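Local coordinates for DNA processing protein DprA (Streptococcus pneumoniae, PDB 3UQZ), which binds single-stranded DNA cooperatively, protects it from nucleases and helps load RecA onto it during natural transformation, at residues Lys2-Lys10 against Phe68-Asp78; Pro82-Pro92 against Arg210-Gly218. All coordinates share one frame; numbering follows the deposited sequence.

Interaction 1: residues Lys2-Lys10 against Phe68-Asp78; sequences KITNYEIYK and FQKFPSFSILD
Helix 5-10 and strand 73-75 run nearly perpendicular, at 85°, with Asn5 CA 6.3 Å from Ser75 CA. Asn5 carries the polar half of the contact. Its amide nitrogen ND2 gives a nearly straight hydrogen bond to the syn lone pair of Asp78 OD2 (3.0 Å, 167°), in the amide plane. Ser75 N also donates to Asp78 OD2, from above the carboxylate plane, so two donors grip that oxygen. On the other end of the amide, Ser75 OG donates to Asn5 OD1 from above the carbonyl plane (2.6 Å). A water accepts from Asn5 ND2 and also bonds Ser73 OG. Together these bonds fix the amide rotation. Phe68 carries the apolar half. Its CG is anti to the backbone N (chi1 173°), which sends the ring to the helix. Tyr6 CA sits over one ring face, and the Tyr6 ring points an edge at the Phe68 face, an offset edge-to-face pair. Tyr9 CB touches Phe68 CD1 at 3.6 Å. Ile8 CD1 meets Ser75 CB and Leu77 CD1. The Tyr6-Tyr9-Phe68 cluster packs the first SAM-domain helix on the end of helix 61-69. The Asn5 bonds tie it to edge strand 73-75 of the Rossmann-fold sheet and the following turn, where Ser75 forms an ST turn.

Interaction 2: residues Pro82-Pro92 against Arg210-Gly218; sequences PWDLSEIYDAP and RIIAGLCRG
Leu85 and Ile88 pack against helix 204-215 of the Rossmann-like domain, with Leu85 CA 4.7 Å from Gly214 CA. The buried Leu85, Ile88 and Gly214 form the tight part. Here the two side chains touch the Gly214 backbone: Ile88 CG2 lies 3.6 Å from Gly214 CA, and Leu85 CD1 lies near Gly214 C. The Leu85 methyls divide the work: CD1 faces Ile211, while CD2 meets Leu215 CD1 at 3.7 Å. Pro82 CG touches the same Leu215 methyl from another side. Pro92 CG rests on Ile211 CG1. The looser flanks are two partly exposed pairs. At one, Arg217 reaches Asp84 through a single nitrogen, in a salt bridge with carboxylate and guanidinium planes 71° apart. Arg217 NH1 meets the syn lone pair of Asp84 OD2 at 2.8 Å, and a water links that oxygen to Leu215 O. At the other flank, Arg210 bends at chi3 (68°), which brings its guanidinium to the Asp90 carbonyl in turn 88-91. Arg210 NH2 pairs with Glu193. Asp90 OD2 lies over a face of the Arg210 guanidinium, near in charge only, and Asn18 ND2 hydrogen-bonds Asp90 OD1. Arg210 NH1 instead donates to the backbone oxygen Asp90 O at 2.6 Å, almost in line with the carbonyl bond.

In the fold
From the N terminus the chain enters helix 5-13 and then crosses the largely helical SAM region. Helix 61-69 and strand 73-75 bring it back, and interaction 1 closes this first loop. Interaction 2 opens a few residues later at 82-92. It closes after 117 intervening residues, where helix 204-215 leads into strand 218-222. The two contacts are therefore in series, neither nested nor crossed. Their centres are 19 Å apart, yet they touch: Ile76 CD1 packs on Ala91 CB at 3.9 Å. Interaction 1 ties the SAM region to one edge of the sheet. Interaction 2 fastens the connection between strands 73-75 and 94-99 to a helix of the Rossmann-like domain.

Interaction 1: residues Lys2-Lys10 against Phe68-Asp78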
loop_
_atom_site.group_PDB
_atom_site.type_symbol
_atom_site.label_atom_id
_atom_site.label_comp_id
_atom_site.label_asym_id
_atom_site.label_seq_id
_atom_site.Cartn_x
_atom_site.Cartn_y
_atom_site.Cartn_z
ATOM N N LYS A 2 -8.387 19.555 -49.189
ATOM C CA LYS A 2 -8.026 18.258 -48.616
ATOM C C LYS A 2 -7.192 18.518 -47.363
ATOM O O LYS A 2 -6.153 19.177 -47.451
ATOM C CB LYS A 2 -7.258 17.396 -49.652
ATOM C CG LYS A 2 -6.741 16.045 -49.146
ATOM C CD LYS A 2 -7.792 14.944 -49.204
ATOM C CE LYS A 2 -7.251 13.630 -48.706
ATOM N NZ LYS A 2 -8.258 12.547 -48.824
ATOM N N ILE A 3 -7.663 18.036 -46.195
ATOM C CA ILE A 3 -6.928 18.205 -44.937
ATOM C C ILE A 3 -5.839 17.135 -44.842
ATOM O O ILE A 3 -6.131 15.964 -44.585
ATOM C CB ILE A 3 -7.821 18.268 -43.657
ATOM C CG1 ILE A 3 -9.024 19.222 -43.834
ATOM C CG2 ILE A 3 -6.981 18.649 -42.424
ATOM C CD1 ILE A 3 -10.182 18.962 -42.863
ATOM N N THR A 4 -4.588 17.548 -45.097
ATOM C CA THR A 4 -3.386 16.703 -45.025
ATOM C C THR A 4 -2.720 16.952 -43.660
ATOM O O THR A 4 -3.225 17.786 -42.895
ATOM C CB THR A 4 -2.420 17.056 -46.188
ATOM O OG1 THR A 4 -2.068 18.434 -46.122
ATOM C CG2 THR A 4 -2.988 16.744 -47.550
ATOM N N ASN A 5 -1.588 16.264 -43.354
ATOM C CA ASN A 5 -0.874 16.486 -42.088
ATOM C C ASN A 5 -0.353 17.920 -41.997
ATOM O O ASN A 5 -0.419 18.521 -40.918
ATOM C CB ASN A 5 0.255 15.481 -41.869
ATOM C CG ASN A 5 -0.193 14.063 -41.598
ATOM O OD1 ASN A 5 -1.398 13.752 -41.518
ATOM N ND2 ASN A 5 0.790 13.160 -41.486
ATOM N N TYR A 6 0.106 18.487 -43.141
ATOM C CA TYR A 6 0.563 19.884 -43.212
ATOM C C TYR A 6 -0.590 20.842 -42.881
ATOM O O TYR A 6 -0.372 21.852 -42.205
ATOM C CB TYR A 6 1.164 20.219 -44.600
ATOM C CG TYR A 6 1.412 21.701 -44.792
ATOM C CD1 TYR A 6 2.486 22.333 -44.175
ATOM C CD2 TYR A 6 0.520 22.490 -45.516
ATOM C CE1 TYR A 6 2.674 23.710 -44.281
ATOM C CE2 TYR A 6 0.697 23.868 -45.626
ATOM C CZ TYR A 6 1.783 24.471 -45.021
ATOM O OH TYR A 6 1.969 25.823 -45.156
ATOM N N GLU A 7 -1.807 20.526 -43.372
ATOM C CA GLU A 7 -2.987 21.351 -43.130
ATOM C C GLU A 7 -3.398 21.309 -41.676
ATOM O O GLU A 7 -3.745 22.358 -41.125
ATOM C CB GLU A 7 -4.139 20.998 -44.074
ATOM C CG GLU A 7 -3.869 21.350 -45.529
ATOM C CD GLU A 7 -3.821 22.825 -45.876
ATOM O OE1 GLU A 7 -4.315 23.655 -45.077
ATOM O OE2 GLU A 7 -3.293 23.147 -46.965
ATOM N N ILE A 8 -3.270 20.124 -41.027
ATOM C CA ILE A 8 -3.538 19.952 -39.595
ATOM C C ILE A 8 -2.631 20.926 -38.813
ATOM O O ILE A 8 -3.133 21.701 -37.996
ATOM C CB ILE A 8 -3.370 18.469 -39.148
ATOM C CG1 ILE A 8 -4.526 17.583 -39.697
ATOM C CG2 ILE A 8 -3.292 18.374 -37.638
ATOM C CD1 ILE A 8 -4.303 16.051 -39.646
ATOM N N TYR A 9 -1.320 20.939 -39.136
ATOM C CA TYR A 9 -0.341 21.855 -38.543
ATOM C C TYR A 9 -0.726 23.305 -38.818
ATOM O O TYR A 9 -0.705 24.119 -37.889
ATOM C CB TYR A 9 1.078 21.559 -39.063
ATOM C CG TYR A 9 2.171 22.316 -38.335
ATOM C CD1 TYR A 9 2.288 22.250 -36.949
ATOM C CD2 TYR A 9 3.105 23.079 -39.035
ATOM C CE1 TYR A 9 3.290 22.947 -36.274
ATOM C CE2 TYR A 9 4.117 23.772 -38.370
ATOM C CZ TYR A 9 4.204 23.701 -36.989
ATOM O OH TYR A 9 5.194 24.378 -36.322
ATOM N N LYS A 10 -1.119 23.618 -40.085
ATOM C CA LYS A 10 -1.559 24.955 -40.498
ATOM C C LYS A 10 -2.802 25.426 -39.706
ATOM O O LYS A 10 -2.886 26.611 -39.376
ATOM C CB LYS A 10 -1.775 25.024 -42.016
ATOM C CG LYS A 10 -1.800 26.441 -42.570
ATOM C CD LYS A 10 -1.923 26.451 -44.080
ATOM C CE LYS A 10 -2.154 27.847 -44.605
ATOM N NZ LYS A 10 -2.425 27.837 -46.058
ATOM N N PHE A 68 7.374 22.831 -40.815
ATOM C CA PHE A 68 6.671 21.554 -40.704
ATOM C C PHE A 68 7.543 20.350 -41.102
ATOM O O PHE A 68 7.416 19.277 -40.502
ATOM C CB PHE A 68 5.374 21.586 -41.539
ATOM C CG PHE A 68 4.633 20.274 -41.633
ATOM C CD1 PHE A 68 3.892 19.793 -40.557
ATOM C CD2 PHE A 68 4.678 19.515 -42.799
ATOM C CE1 PHE A 68 3.209 18.576 -40.645
ATOM C CE2 PHE A 68 4.001 18.296 -42.885
ATOM C CZ PHE A 68 3.277 17.832 -41.806
ATOM N N GLN A 69 8.400 20.521 -42.122
ATOM C CA GLN A 69 9.242 19.444 -42.645
ATOM C C GLN A 69 10.577 19.211 -41.920
ATOM O O GLN A 69 11.206 18.173 -42.152
ATOM C CB GLN A 69 9.407 19.568 -44.169
ATOM C CG GLN A 69 8.130 19.194 -44.924
ATOM C CD GLN A 69 8.195 19.477 -46.397
ATOM O OE1 GLN A 69 8.776 20.469 -46.846
ATOM N NE2 GLN A 69 7.539 18.637 -47.182
ATOM N N LYS A 70 10.975 20.134 -41.003
ATOM C CA LYS A 70 12.219 20.032 -40.218
ATOM C C LYS A 70 12.336 18.688 -39.485
ATOM O O LYS A 70 13.403 18.089 -39.494
ATOM C CB LYS A 70 12.376 21.211 -39.243
ATOM C CG LYS A 70 13.799 21.377 -38.752
ATOM C CD LYS A 70 13.915 22.243 -37.518
ATOM C CE LYS A 70 15.354 22.649 -37.311
ATOM N NZ LYS A 70 15.521 23.517 -36.124
ATOM N N PHE A 71 11.237 18.213 -38.880
ATOM C CA PHE A 71 11.167 16.916 -38.205
ATOM C C PHE A 71 9.980 16.142 -38.780
ATOM O O PHE A 71 8.933 16.763 -39.034
ATOM C CB PHE A 71 11.019 17.071 -36.671
ATOM C CG PHE A 71 12.200 17.716 -35.985
ATOM C CD1 PHE A 71 13.384 17.009 -35.788
ATOM C CD2 PHE A 71 12.138 19.033 -35.546
ATOM C CE1 PHE A 71 14.483 17.616 -35.173
ATOM C CE2 PHE A 71 13.234 19.630 -34.918
ATOM C CZ PHE A 71 14.392 18.914 -34.724
ATOM N N PRO A 72 10.100 14.797 -38.972
ATOM C CA PRO A 72 8.959 14.026 -39.501
ATOM C C PRO A 72 7.765 14.020 -38.544
ATOM O O PRO A 72 7.892 14.447 -37.392
ATOM C CB PRO A 72 9.538 12.616 -39.714
ATOM C CG PRO A 72 10.683 12.538 -38.795
ATOM C CD PRO A 72 11.258 13.918 -38.702
ATOM N N SER A 73 6.601 13.553 -39.026
ATOM C CA SER A 73 5.381 13.537 -38.230
ATOM C C SER A 73 4.407 12.464 -38.684
ATOM O O SER A 73 4.631 11.800 -39.697
ATOM C CB SER A 73 4.706 14.911 -38.278
ATOM O OG SER A 73 4.479 15.353 -39.607
ATOM N N PHE A 74 3.341 12.279 -37.898
ATOM C CA PHE A 74 2.208 11.392 -38.149
ATOM C C PHE A 74 0.999 11.958 -37.417
ATOM O O PHE A 74 1.162 12.633 -36.395
ATOM C CB PHE A 74 2.495 9.923 -37.768
ATOM C CG PHE A 74 2.661 9.616 -36.294
ATOM C CD1 PHE A 74 1.580 9.175 -35.533
ATOM C CD2 PHE A 74 3.902 9.753 -35.669
ATOM C CE1 PHE A 74 1.722 8.917 -34.165
ATOM C CE2 PHE A 74 4.044 9.486 -34.301
ATOM C CZ PHE A 74 2.955 9.064 -33.561
ATOM N N SER A 75 -0.205 11.739 -37.966
ATOM C CA SER A 75 -1.445 12.264 -37.394
ATOM C C SER A 75 -2.413 11.146 -37.041
ATOM O O SER A 75 -2.190 9.995 -37.417
ATOM C CB SER A 75 -2.108 13.236 -38.368
ATOM O OG SER A 75 -2.636 12.566 -39.502
ATOM N N ILE A 76 -3.528 11.508 -36.385
ATOM C CA ILE A 76 -4.616 10.602 -36.023
ATOM C C ILE A 76 -5.278 9.964 -37.283
ATOM O O ILE A 76 -6.020 8.997 -37.151
ATOM C CB ILE A 76 -5.610 11.326 -35.061
ATOM C CG1 ILE A 76 -6.457 10.317 -34.223
ATOM C CG2 ILE A 76 -6.453 12.384 -35.782
ATOM C CD1 ILE A 76 -6.926 10.821 -32.835
ATOM N N LEU A 77 -4.980 10.492 -38.493
ATOM C CA LEU A 77 -5.487 9.991 -39.781
ATOM C C LEU A 77 -4.625 8.844 -40.326
ATOM O O LEU A 77 -5.118 8.020 -41.098
ATOM C CB LEU A 77 -5.580 11.125 -40.833
ATOM C CG LEU A 77 -6.510 12.344 -40.515
ATOM C CD1 LEU A 77 -6.427 13.401 -41.619
ATOM C CD2 LEU A 77 -7.983 11.938 -40.272
ATOM N N ASP A 78 -3.347 8.786 -39.909
ATOM C CA ASP A 78 -2.375 7.773 -40.315
ATOM C C ASP A 78 -2.546 6.431 -39.617
ATOM O O ASP A 78 -2.978 6.374 -38.468
ATOM C CB ASP A 78 -0.940 8.311 -40.177
ATOM C CG ASP A 78 -0.647 9.514 -41.072
ATOM O OD1 ASP A 78 -1.140 9.535 -42.229
ATOM O OD2 ASP A 78 0.071 10.428 -40.624
HETATM O O HOH W 1 3.295 13.976 -41.578
#

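Interaction 2: residues Pro82-Pro92 against Arg210-Gly218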
loop_
_atom_site.group_PDB
_atom_site.type_symbol
_atom_site.label_atom_id
_atom_site.label_comp_id
_atom_site.label_asym_id
_atom_site.label_seq_id
_atom_site.Cartn_x
_atom_site.Cartn_y
_atom_site.Cartn_z
ATOM N N PRO A 82 -1.070 4.852 -32.773
ATOM C CA PRO A 82 -1.500 3.759 -31.875
ATOM C C PRO A 82 -2.925 3.890 -31.346
ATOM O O PRO A 82 -3.336 4.957 -30.887
ATOM C CB PRO A 82 -0.432 3.730 -30.778
ATOM C CG PRO A 82 0.213 5.031 -30.828
ATOM C CD PRO A 82 0.015 5.655 -32.170
ATOM N N TRP A 83 -3.673 2.779 -31.431
ATOM C CA TRP A 83 -5.079 2.678 -31.062
ATOM C C TRP A 83 -5.397 3.008 -29.622
ATOM O O TRP A 83 -6.469 3.546 -29.372
ATOM C CB TRP A 83 -5.651 1.313 -31.470
ATOM C CG TRP A 83 -5.859 1.119 -32.951
ATOM C CD1 TRP A 83 -5.622 2.023 -33.948
ATOM C CD2 TRP A 83 -6.372 -0.059 -33.593
ATOM N NE1 TRP A 83 -5.936 1.474 -35.169
ATOM C CE2 TRP A 83 -6.415 0.204 -34.980
ATOM C CE3 TRP A 83 -6.829 -1.308 -33.127
ATOM C CZ2 TRP A 83 -6.900 -0.734 -35.904
ATOM C CZ3 TRP A 83 -7.321 -2.225 -34.041
ATOM C CH2 TRP A 83 -7.352 -1.937 -35.410
ATOM N N ASP A 84 -4.496 2.702 -28.674
ATOM C CA ASP A 84 -4.724 3.024 -27.265
ATOM C C ASP A 84 -4.745 4.534 -27.047
ATOM O O ASP A 84 -5.585 5.019 -26.291
ATOM C CB ASP A 84 -3.664 2.371 -26.369
ATOM C CG ASP A 84 -3.816 0.873 -26.182
ATOM O OD1 ASP A 84 -4.944 0.421 -25.871
ATOM O OD2 ASP A 84 -2.798 0.159 -26.289
ATOM N N LEU A 85 -3.838 5.275 -27.714
ATOM C CA LEU A 85 -3.765 6.731 -27.631
ATOM C C LEU A 85 -5.008 7.411 -28.244
ATOM O O LEU A 85 -5.437 8.441 -27.741
ATOM C CB LEU A 85 -2.442 7.255 -28.256
ATOM C CG LEU A 85 -2.134 8.758 -28.135
ATOM C CD1 LEU A 85 -2.021 9.216 -26.675
ATOM C CD2 LEU A 85 -0.899 9.118 -28.918
ATOM N N SER A 86 -5.601 6.823 -29.294
ATOM C CA SER A 86 -6.792 7.356 -29.959
ATOM C C SER A 86 -8.027 7.343 -29.055
ATOM O O SER A 86 -8.944 8.131 -29.283
ATOM C CB SER A 86 -7.087 6.569 -31.231
ATOM O OG SER A 86 -7.530 5.262 -30.912
ATOM N N GLU A 87 -8.057 6.444 -28.046
ATOM C CA GLU A 87 -9.176 6.259 -27.118
ATOM C C GLU A 87 -9.285 7.308 -26.014
ATOM O O GLU A 87 -10.316 7.366 -25.340
ATOM C CB GLU A 87 -9.142 4.862 -26.492
ATOM C CG GLU A 87 -9.323 3.713 -27.462
ATOM C CD GLU A 87 -8.838 2.413 -26.855
ATOM O OE1 GLU A 87 -8.639 1.445 -27.622
ATOM O OE2 GLU A 87 -8.643 2.363 -25.616
ATOM N N ILE A 88 -8.237 8.105 -25.789
ATOM C CA ILE A 88 -8.259 9.112 -24.728
ATOM C C ILE A 88 -9.041 10.347 -25.124
ATOM O O ILE A 88 -9.236 10.619 -26.312
ATOM C CB ILE A 88 -6.848 9.474 -24.180
ATOM C CG1 ILE A 88 -5.974 10.193 -25.233
ATOM C CG2 ILE A 88 -6.150 8.265 -23.582
ATOM C CD1 ILE A 88 -5.117 11.270 -24.714
ATOM N N TYR A 89 -9.483 11.105 -24.125
ATOM C CA TYR A 89 -10.154 12.367 -24.374
ATOM C C TYR A 89 -9.044 13.352 -24.798
ATOM O O TYR A 89 -7.976 13.384 -24.169
ATOM C CB TYR A 89 -10.891 12.857 -23.110
ATOM C CG TYR A 89 -11.355 14.293 -23.217
ATOM C CD1 TYR A 89 -12.377 14.654 -24.094
ATOM C CD2 TYR A 89 -10.739 15.301 -22.483
ATOM C CE1 TYR A 89 -12.779 15.981 -24.229
ATOM C CE2 TYR A 89 -11.130 16.632 -22.613
ATOM C CZ TYR A 89 -12.153 16.966 -23.486
ATOM O OH TYR A 89 -12.553 18.274 -23.614
ATOM N N ASP A 90 -9.285 14.117 -25.877
ATOM C CA ASP A 90 -8.336 15.099 -26.425
ATOM C C ASP A 90 -7.037 14.442 -26.932
ATOM O O ASP A 90 -5.942 14.950 -26.700
ATOM C CB ASP A 90 -8.090 16.272 -25.437
ATOM C CG ASP A 90 -7.537 17.542 -26.052
ATOM O OD1 ASP A 90 -7.827 17.802 -27.229
ATOM O OD2 ASP A 90 -6.823 18.284 -25.343
ATOM N N ALA A 91 -7.173 13.306 -27.643
ATOM C CA ALA A 91 -6.045 12.578 -28.221
ATOM C C ALA A 91 -5.215 13.511 -29.130
ATOM O O ALA A 91 -5.808 14.294 -29.872
ATOM C CB ALA A 91 -6.552 11.392 -29.016
ATOM N N PRO A 92 -3.861 13.516 -29.042
ATOM C CA PRO A 92 -3.070 14.412 -29.913
ATOM C C PRO A 92 -3.412 14.192 -31.373
ATOM O O PRO A 92 -3.466 13.065 -31.854
ATOM C CB PRO A 92 -1.608 14.053 -29.605
ATOM C CG PRO A 92 -1.664 12.764 -28.915
ATOM C CD PRO A 92 -2.982 12.683 -28.197
ATOM N N ARG A 210 -0.677 13.547 -20.531
ATOM C CA ARG A 210 -1.884 12.932 -21.091
ATOM C C ARG A 210 -1.488 11.883 -22.161
ATOM O O ARG A 210 -2.074 10.798 -22.193
ATOM C CB ARG A 210 -2.806 14.043 -21.634
ATOM C CG ARG A 210 -3.464 13.786 -22.992
ATOM C CD ARG A 210 -4.094 15.019 -23.627
ATOM N NE ARG A 210 -3.060 15.970 -24.026
ATOM C CZ ARG A 210 -2.833 16.362 -25.273
ATOM N NH1 ARG A 210 -3.590 15.917 -26.265
ATOM N NH2 ARG A 210 -1.855 17.214 -25.534
ATOM N N ILE A 211 -0.446 12.196 -22.985
ATOM C CA ILE A 211 0.105 11.329 -24.039
ATOM C C ILE A 211 0.873 10.155 -23.408
ATOM O O ILE A 211 0.672 9.019 -23.838
ATOM C CB ILE A 211 0.970 12.126 -25.064
ATOM C CG1 ILE A 211 0.183 13.306 -25.661
ATOM C CG2 ILE A 211 1.535 11.202 -26.172
ATOM C CD1 ILE A 211 1.036 14.382 -26.347
ATOM N N ILE A 212 1.745 10.427 -22.391
ATOM C CA ILE A 212 2.505 9.399 -21.663
ATOM C C ILE A 212 1.540 8.319 -21.155
ATOM O O ILE A 212 1.746 7.139 -21.445
ATOM C CB ILE A 212 3.359 9.996 -20.502
ATOM C CG1 ILE A 212 4.483 10.925 -21.026
ATOM C CG2 ILE A 212 3.942 8.881 -19.604
ATOM C CD1 ILE A 212 5.185 11.700 -19.978
ATOM N N ALA A 213 0.475 8.731 -20.442
ATOM C CA ALA A 213 -0.537 7.826 -19.905
ATOM C C ALA A 213 -1.340 7.154 -21.021
ATOM O O ALA A 213 -1.456 5.933 -21.014
ATOM C CB ALA A 213 -1.462 8.578 -18.963
ATOM N N GLY A 214 -1.824 7.944 -21.985
ATOM C CA GLY A 214 -2.628 7.489 -23.120
ATOM C C GLY A 214 -2.007 6.422 -24.001
ATOM O O GLY A 214 -2.706 5.539 -24.504
ATOM N N LEU A 215 -0.685 6.496 -24.186
ATOM C CA LEU A 215 0.109 5.555 -24.971
ATOM C C LEU A 215 0.130 4.141 -24.356
ATOM O O LEU A 215 0.285 3.169 -25.086
ATOM C CB LEU A 215 1.548 6.093 -25.012
ATOM C CG LEU A 215 2.289 6.311 -26.341
ATOM C CD1 LEU A 215 1.366 6.495 -27.523
ATOM C CD2 LEU A 215 3.247 7.483 -26.226
ATOM N N CYS A 216 -0.003 4.031 -23.021
ATOM C CA CYS A 216 0.155 2.781 -22.265
ATOM C C CYS A 216 -1.086 2.190 -21.598
ATOM O O CYS A 216 -2.041 2.903 -21.294
ATOM C CB CYS A 216 1.297 2.931 -21.265
ATOM S SG CYS A 216 2.624 4.025 -21.823
ATOM N N ARG A 217 -1.029 0.871 -21.324
ATOM C CA ARG A 217 -2.094 0.110 -20.652
ATOM C C ARG A 217 -1.951 0.167 -19.115
ATOM O O ARG A 217 -2.896 -0.176 -18.397
ATOM C CB ARG A 217 -2.122 -1.350 -21.142
ATOM C CG ARG A 217 -2.275 -1.512 -22.653
ATOM C CD ARG A 217 -3.720 -1.564 -23.092
ATOM N NE ARG A 217 -4.089 -2.898 -23.574
ATOM C CZ ARG A 217 -3.986 -3.307 -24.837
ATOM N NH1 ARG A 217 -3.504 -2.495 -25.770
ATOM N NH2 ARG A 217 -4.361 -4.534 -25.175
ATOM N N GLY A 218 -0.781 0.614 -18.647
ATOM C CA GLY A 218 -0.467 0.778 -17.233
ATOM C C GLY A 218 0.525 1.888 -16.957
ATOM O O GLY A 218 1.366 2.205 -17.805
HETATM O O HOH W 2 -0.224 0.587 -25.211
#